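Local structure of colicin-B (Escherichia coli, 1RH1) at residues A[317-321]-A[413-417]; A[362-366]-A[447-452]. The protein kills Escherichia coli and closely related bacteria by forming a channel that depolarises the cytoplasmic membrane and dissipates the energy of the cell. The contacts are given in a common frame with arbitrary orientation. Numbering follows the deposited sequence.

Contact 1: residues A[317-321]-A[413-417]; sequences DEKTV and KTFKA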
loop_
_atom_site.group_PDB
_atom_site.type_symbol
_atom_site.label_atom_id
_atom_site.label_comp_id
_atom_site.label_asym_id
_atom_site.label_seq_id
_atom_site.Cartn_x
_atom_site.Cartn_y
_atom_site.Cartn_z
ATOM N N ASP A 317 13.183 -8.077 -2.724
ATOM C CA ASP A 317 14.459 -8.556 -3.230
ATOM C C ASP A 317 15.604 -7.596 -2.928
ATOM O O ASP A 317 16.709 -8.056 -2.635
ATOM C CB ASP A 317 14.334 -8.790 -4.734
ATOM C CG ASP A 317 13.439 -9.963 -5.189
ATOM O OD1 ASP A 317 12.815 -10.641 -4.359
ATOM O OD2 ASP A 317 13.371 -10.213 -6.399
ATOM N N GLU A 318 15.345 -6.276 -2.875
ATOM C CA GLU A 318 16.383 -5.309 -2.531
ATOM C C GLU A 318 16.779 -5.502 -1.072
ATOM O O GLU A 318 17.966 -5.585 -0.760
ATOM C CB GLU A 318 15.868 -3.868 -2.776
ATOM C CG GLU A 318 16.904 -2.726 -2.766
ATOM C CD GLU A 318 16.522 -1.476 -3.589
ATOM O OE1 GLU A 318 16.870 -0.353 -3.202
ATOM O OE2 GLU A 318 15.896 -1.613 -4.646
ATOM N N LYS A 319 15.777 -5.653 -0.202
ATOM C CA LYS A 319 15.964 -5.874 1.223
ATOM C C LYS A 319 16.743 -7.151 1.545
ATOM O O LYS A 319 17.557 -7.167 2.475
ATOM C CB LYS A 319 14.593 -5.927 1.868
ATOM C CG LYS A 319 14.488 -6.184 3.363
ATOM C CD LYS A 319 14.899 -4.929 4.124
ATOM C CE LYS A 319 13.941 -4.694 5.308
ATOM N NZ LYS A 319 13.989 -3.309 5.775
ATOM N N THR A 320 16.530 -8.224 0.762
ATOM C CA THR A 320 17.203 -9.475 1.048
ATOM C C THR A 320 18.656 -9.440 0.610
ATOM O O THR A 320 19.476 -10.060 1.283
ATOM C CB THR A 320 16.503 -10.707 0.372
ATOM O OG1 THR A 320 16.971 -10.798 -0.955
ATOM C CG2 THR A 320 14.988 -10.606 0.350
ATOM N N VAL A 321 19.026 -8.756 -0.484
ATOM C CA VAL A 321 20.438 -8.737 -0.880
ATOM C C VAL A 321 21.205 -7.760 -0.009
ATOM O O VAL A 321 22.388 -7.942 0.257
ATOM C CB VAL A 321 20.641 -8.354 -2.391
ATOM C CG1 VAL A 321 19.748 -9.296 -3.149
ATOM C CG2 VAL A 321 20.254 -6.943 -2.777
ATOM N N LYS A 413 17.431 -16.088 -1.870
ATOM C CA LYS A 413 16.649 -15.470 -2.971
ATOM C C LYS A 413 17.233 -14.105 -3.404
ATOM O O LYS A 413 16.596 -13.151 -3.859
ATOM C CB LYS A 413 15.182 -15.330 -2.478
ATOM C CG LYS A 413 14.130 -16.231 -3.145
ATOM C CD LYS A 413 12.881 -16.247 -2.268
ATOM C CE LYS A 413 12.840 -17.450 -1.318
ATOM N NZ LYS A 413 13.981 -17.501 -0.426
ATOM N N THR A 414 18.546 -14.129 -3.296
ATOM C CA THR A 414 19.457 -13.018 -3.436
ATOM C C THR A 414 19.772 -12.467 -4.850
ATOM O O THR A 414 20.654 -13.077 -5.453
ATOM C CB THR A 414 20.719 -13.501 -2.700
ATOM O OG1 THR A 414 20.325 -14.163 -1.507
ATOM C CG2 THR A 414 21.640 -12.354 -2.362
ATOM N N PHE A 415 19.122 -11.394 -5.420
ATOM C CA PHE A 415 19.350 -10.585 -6.672
ATOM C C PHE A 415 18.302 -10.586 -7.811
ATOM O O PHE A 415 17.696 -9.519 -7.953
ATOM C CB PHE A 415 20.688 -10.879 -7.471
ATOM C CG PHE A 415 22.070 -10.784 -6.834
ATOM C CD1 PHE A 415 22.463 -9.662 -6.114
ATOM C CD2 PHE A 415 22.932 -11.889 -6.966
ATOM C CE1 PHE A 415 23.728 -9.658 -5.517
ATOM C CE2 PHE A 415 24.192 -11.874 -6.366
ATOM C CZ PHE A 415 24.589 -10.755 -5.638
ATOM N N LYS A 416 18.186 -11.689 -8.633
ATOM C CA LYS A 416 17.301 -12.096 -9.780
ATOM C C LYS A 416 17.990 -12.298 -11.160
ATOM O O LYS A 416 18.692 -11.398 -11.620
ATOM C CB LYS A 416 16.123 -11.089 -10.028
ATOM C CG LYS A 416 14.867 -11.500 -10.851
ATOM C CD LYS A 416 13.942 -12.562 -10.197
ATOM C CE LYS A 416 13.028 -12.073 -9.056
ATOM N NZ LYS A 416 12.476 -13.165 -8.258
ATOM N N ALA A 417 17.823 -13.441 -11.876
ATOM C CA ALA A 417 18.418 -13.788 -13.196
ATOM C C ALA A 417 19.936 -13.857 -13.444
ATOM O O ALA A 417 20.603 -12.826 -13.325
ATOM C CB ALA A 417 17.904 -12.848 -14.284
HETATM O O HOH W 1 15.639 -12.851 -6.244
#
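Val-321 lays its side chain over the backbone that joins Thr-414 to Phe-415. Its CG1 is 3.6 Å from Thr-414 C and 3.2 Å from Phe-415 N. The same methyl lies 3.7 Å from Thr-414 CG2 and 4.0 Å from Phe-415 CD1, so Val-321 is the helix residue that makes the apolar part of the contact. This is a helix-to-loop contact in the helical pore-forming domain of a channel colicin. The helix is 291-340, the very long one that runs into this domain; the loop joins helices 401-406 and 420-435. Phe-415 continues the apolar side inward: it stacks on Tyr-420 and touches Leu-463 and Leu-466 of helix 457-472.

The polar part lies beside it. Thr-320, the residue before Val-321, turns its hydroxyl back on its own helix, with OG1 donating to Asp-317 O at 3.2 Å. Asp-317 sits one turn before Val-321. No direct hydrogen bond joins the two segments. Instead Asp-317 and Lys-416 form a long salt bridge, OD2 to NZ 3.6 Å, at the exposed edge. A water bridges the gap beside it. It donates to Lys-413 O at 2.6 Å and, weakly, to Asp-317 OD2 at 3.5 Å.

Contact 2: residues A[362-366]-A[447-452]; sequences TIRSY and VESWVI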
loop_
_atom_site.group_PDB
_atom_site.type_symbol
_atom_site.label_atom_id
_atom_site.label_comp_id
_atom_site.label_asym_id
_atom_site.label_seq_id
_atom_site.Cartn_x
_atom_site.Cartn_y
_atom_site.Cartn_z
ATOM N N THR A 362 21.810 6.224 -3.237
ATOM C CA THR A 362 22.519 6.195 -4.504
ATOM C C THR A 362 24.007 5.976 -4.298
ATOM O O THR A 362 24.528 6.695 -3.441
ATOM C CB THR A 362 22.204 7.546 -5.181
ATOM O OG1 THR A 362 20.804 7.486 -5.413
ATOM C CG2 THR A 362 22.939 7.835 -6.485
ATOM N N ILE A 363 24.752 5.104 -5.012
ATOM C CA ILE A 363 26.183 4.998 -4.699
ATOM C C ILE A 363 26.896 6.290 -5.041
ATOM O O ILE A 363 26.342 7.095 -5.792
ATOM C CB ILE A 363 26.968 3.856 -5.458
ATOM C CG1 ILE A 363 26.736 3.889 -6.946
ATOM C CG2 ILE A 363 26.534 2.508 -4.909
ATOM C CD1 ILE A 363 27.635 2.869 -7.620
ATOM N N ARG A 364 28.090 6.534 -4.487
ATOM C CA ARG A 364 28.831 7.744 -4.801
ATOM C C ARG A 364 29.231 7.821 -6.263
ATOM O O ARG A 364 29.132 6.841 -7.002
ATOM C CB ARG A 364 30.092 7.854 -3.970
ATOM C CG ARG A 364 29.863 8.198 -2.498
ATOM C CD ARG A 364 30.882 9.255 -2.077
ATOM N NE ARG A 364 32.218 8.726 -2.202
ATOM C CZ ARG A 364 33.330 9.437 -2.079
ATOM N NH1 ARG A 364 33.328 10.747 -1.832
ATOM N NH2 ARG A 364 34.477 8.779 -2.158
ATOM N N SER A 365 29.635 8.996 -6.737
ATOM C CA SER A 365 30.011 9.083 -8.130
ATOM C C SER A 365 31.336 8.387 -8.347
ATOM O O SER A 365 32.134 8.219 -7.433
ATOM C CB SER A 365 30.166 10.517 -8.556
ATOM O OG SER A 365 31.424 11.042 -8.138
ATOM N N TYR A 366 31.504 8.005 -9.601
ATOM C CA TYR A 366 32.707 7.465 -10.221
ATOM C C TYR A 366 33.922 8.317 -9.884
ATOM O O TYR A 366 34.889 7.781 -9.358
ATOM C CB TYR A 366 32.528 7.430 -11.755
ATOM C CG TYR A 366 31.277 8.203 -12.251
ATOM C CD1 TYR A 366 31.218 9.617 -12.265
ATOM C CD2 TYR A 366 30.133 7.467 -12.601
ATOM C CE1 TYR A 366 30.026 10.270 -12.611
ATOM C CE2 TYR A 366 28.940 8.110 -12.945
ATOM C CZ TYR A 366 28.888 9.507 -12.946
ATOM O OH TYR A 366 27.680 10.120 -13.268
ATOM N N VAL A 447 31.144 -1.001 -11.962
ATOM C CA VAL A 447 30.099 -0.926 -10.940
ATOM C C VAL A 447 29.158 0.210 -11.301
ATOM O O VAL A 447 27.936 0.043 -11.245
ATOM C CB VAL A 447 30.696 -0.680 -9.531
ATOM C CG1 VAL A 447 29.597 -0.884 -8.514
ATOM C CG2 VAL A 447 31.829 -1.638 -9.214
ATOM N N GLU A 448 29.741 1.345 -11.718
ATOM C CA GLU A 448 28.947 2.465 -12.190
ATOM C C GLU A 448 28.141 2.082 -13.423
ATOM O O GLU A 448 26.948 2.389 -13.476
ATOM C CB GLU A 448 29.856 3.636 -12.499
ATOM C CG GLU A 448 30.511 4.160 -11.204
ATOM C CD GLU A 448 29.686 4.985 -10.189
ATOM O OE1 GLU A 448 30.293 5.468 -9.234
ATOM O OE2 GLU A 448 28.471 5.176 -10.336
ATOM N N SER A 449 28.740 1.342 -14.369
ATOM C CA SER A 449 28.048 0.822 -15.539
ATOM C C SER A 449 26.750 0.149 -15.169
ATOM O O SER A 449 25.739 0.408 -15.814
ATOM C CB SER A 449 28.814 -0.237 -16.263
ATOM O OG SER A 449 30.070 0.239 -16.691
ATOM N N TRP A 450 26.759 -0.658 -14.099
ATOM C CA TRP A 450 25.575 -1.380 -13.659
ATOM C C TRP A 450 24.456 -0.462 -13.282
ATOM O O TRP A 450 23.316 -0.759 -13.641
ATOM C CB TRP A 450 25.806 -2.226 -12.439
ATOM C CG TRP A 450 26.827 -3.320 -12.607
ATOM C CD1 TRP A 450 27.180 -3.863 -13.812
ATOM C CD2 TRP A 450 27.471 -3.892 -11.565
ATOM N NE1 TRP A 450 28.051 -4.796 -13.540
ATOM C CE2 TRP A 450 28.253 -4.844 -12.208
ATOM C CE3 TRP A 450 27.492 -3.738 -10.188
ATOM C CZ2 TRP A 450 29.082 -5.669 -11.459
ATOM C CZ3 TRP A 450 28.321 -4.565 -9.451
ATOM C CH2 TRP A 450 29.110 -5.521 -10.080
ATOM N N VAL A 451 24.804 0.632 -12.577
ATOM C CA VAL A 451 23.808 1.611 -12.177
ATOM C C VAL A 451 23.287 2.327 -13.427
ATOM O O VAL A 451 22.086 2.255 -13.718
ATOM C CB VAL A 451 24.406 2.636 -11.197
ATOM C CG1 VAL A 451 23.292 3.522 -10.731
ATOM C CG2 VAL A 451 24.970 1.993 -9.958
ATOM N N ILE A 452 24.184 2.959 -14.201
ATOM C CA ILE A 452 23.837 3.662 -15.435
ATOM C C ILE A 452 22.963 2.833 -16.366
ATOM O O ILE A 452 21.896 3.318 -16.740
ATOM C CB ILE A 452 25.149 4.087 -16.128
ATOM C CG1 ILE A 452 25.728 5.207 -15.298
ATOM C CG2 ILE A 452 24.947 4.548 -17.560
ATOM C CD1 ILE A 452 27.227 5.480 -15.529
#
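Apolar contacts come from two side chains of the 362-366 segment. Ile-363 points at helix 441-452 and places CD1 3.7 Å from Val-451 CG2 and 4.3 Å from Val-447 CG1. These two valines are four residues apart, so they sit one turn apart on the same side of the helix. Phe-496 and Leu-461 also touch Ile-363. Nearer the surface, Tyr-366 CE2 meets Ile-452 CD1 at 4.1 Å.

The segment leads into helix 366-376, and Ser-365 is its N-cap: its OG accepts a hydrogen bond from Asp-368 N. The contact therefore packs the start of one helix of the pore-forming domain against the last turns of another.

Polar atoms come close here without bonding. Glu-448 has the largest covered area of the contact, and its carboxylate reaches the backbone ahead of the new helix. Glu-448 OE1 is 2.8 Å from Tyr-366 N, but the angle is poor for a hydrogen bond. Glu-448 OE1 is also 2.9 Å from Arg-364 O, where both atoms are acceptors. The CA-to-CB bond of Arg-364 points away from helix 441-452, and its NE donates to Ala-495 O.

Overall arrangement
Both contacts lie in the colicin pore-forming domain, and each sets a loop segment against a helix. Their centres are about 18 Å apart, and their nearest atoms about 8 Å, without touching. Along the chain their segments alternate. Different helices take part: 291-340 in contact 1 and 441-452 in contact 2. Helix 457-472 links the two surroundings, since Phe-415 and Ile-363 both touch it. Each contact is partly buried. In contact 1 the apolar residues are buried and the lysines exposed; in contact 2 the polar Glu-448 is buried close to backbone atoms, while Tyr-366 and Ile-452 make an apolar contact at the surface. Contact 1 adds a long salt bridge and a water at its edge.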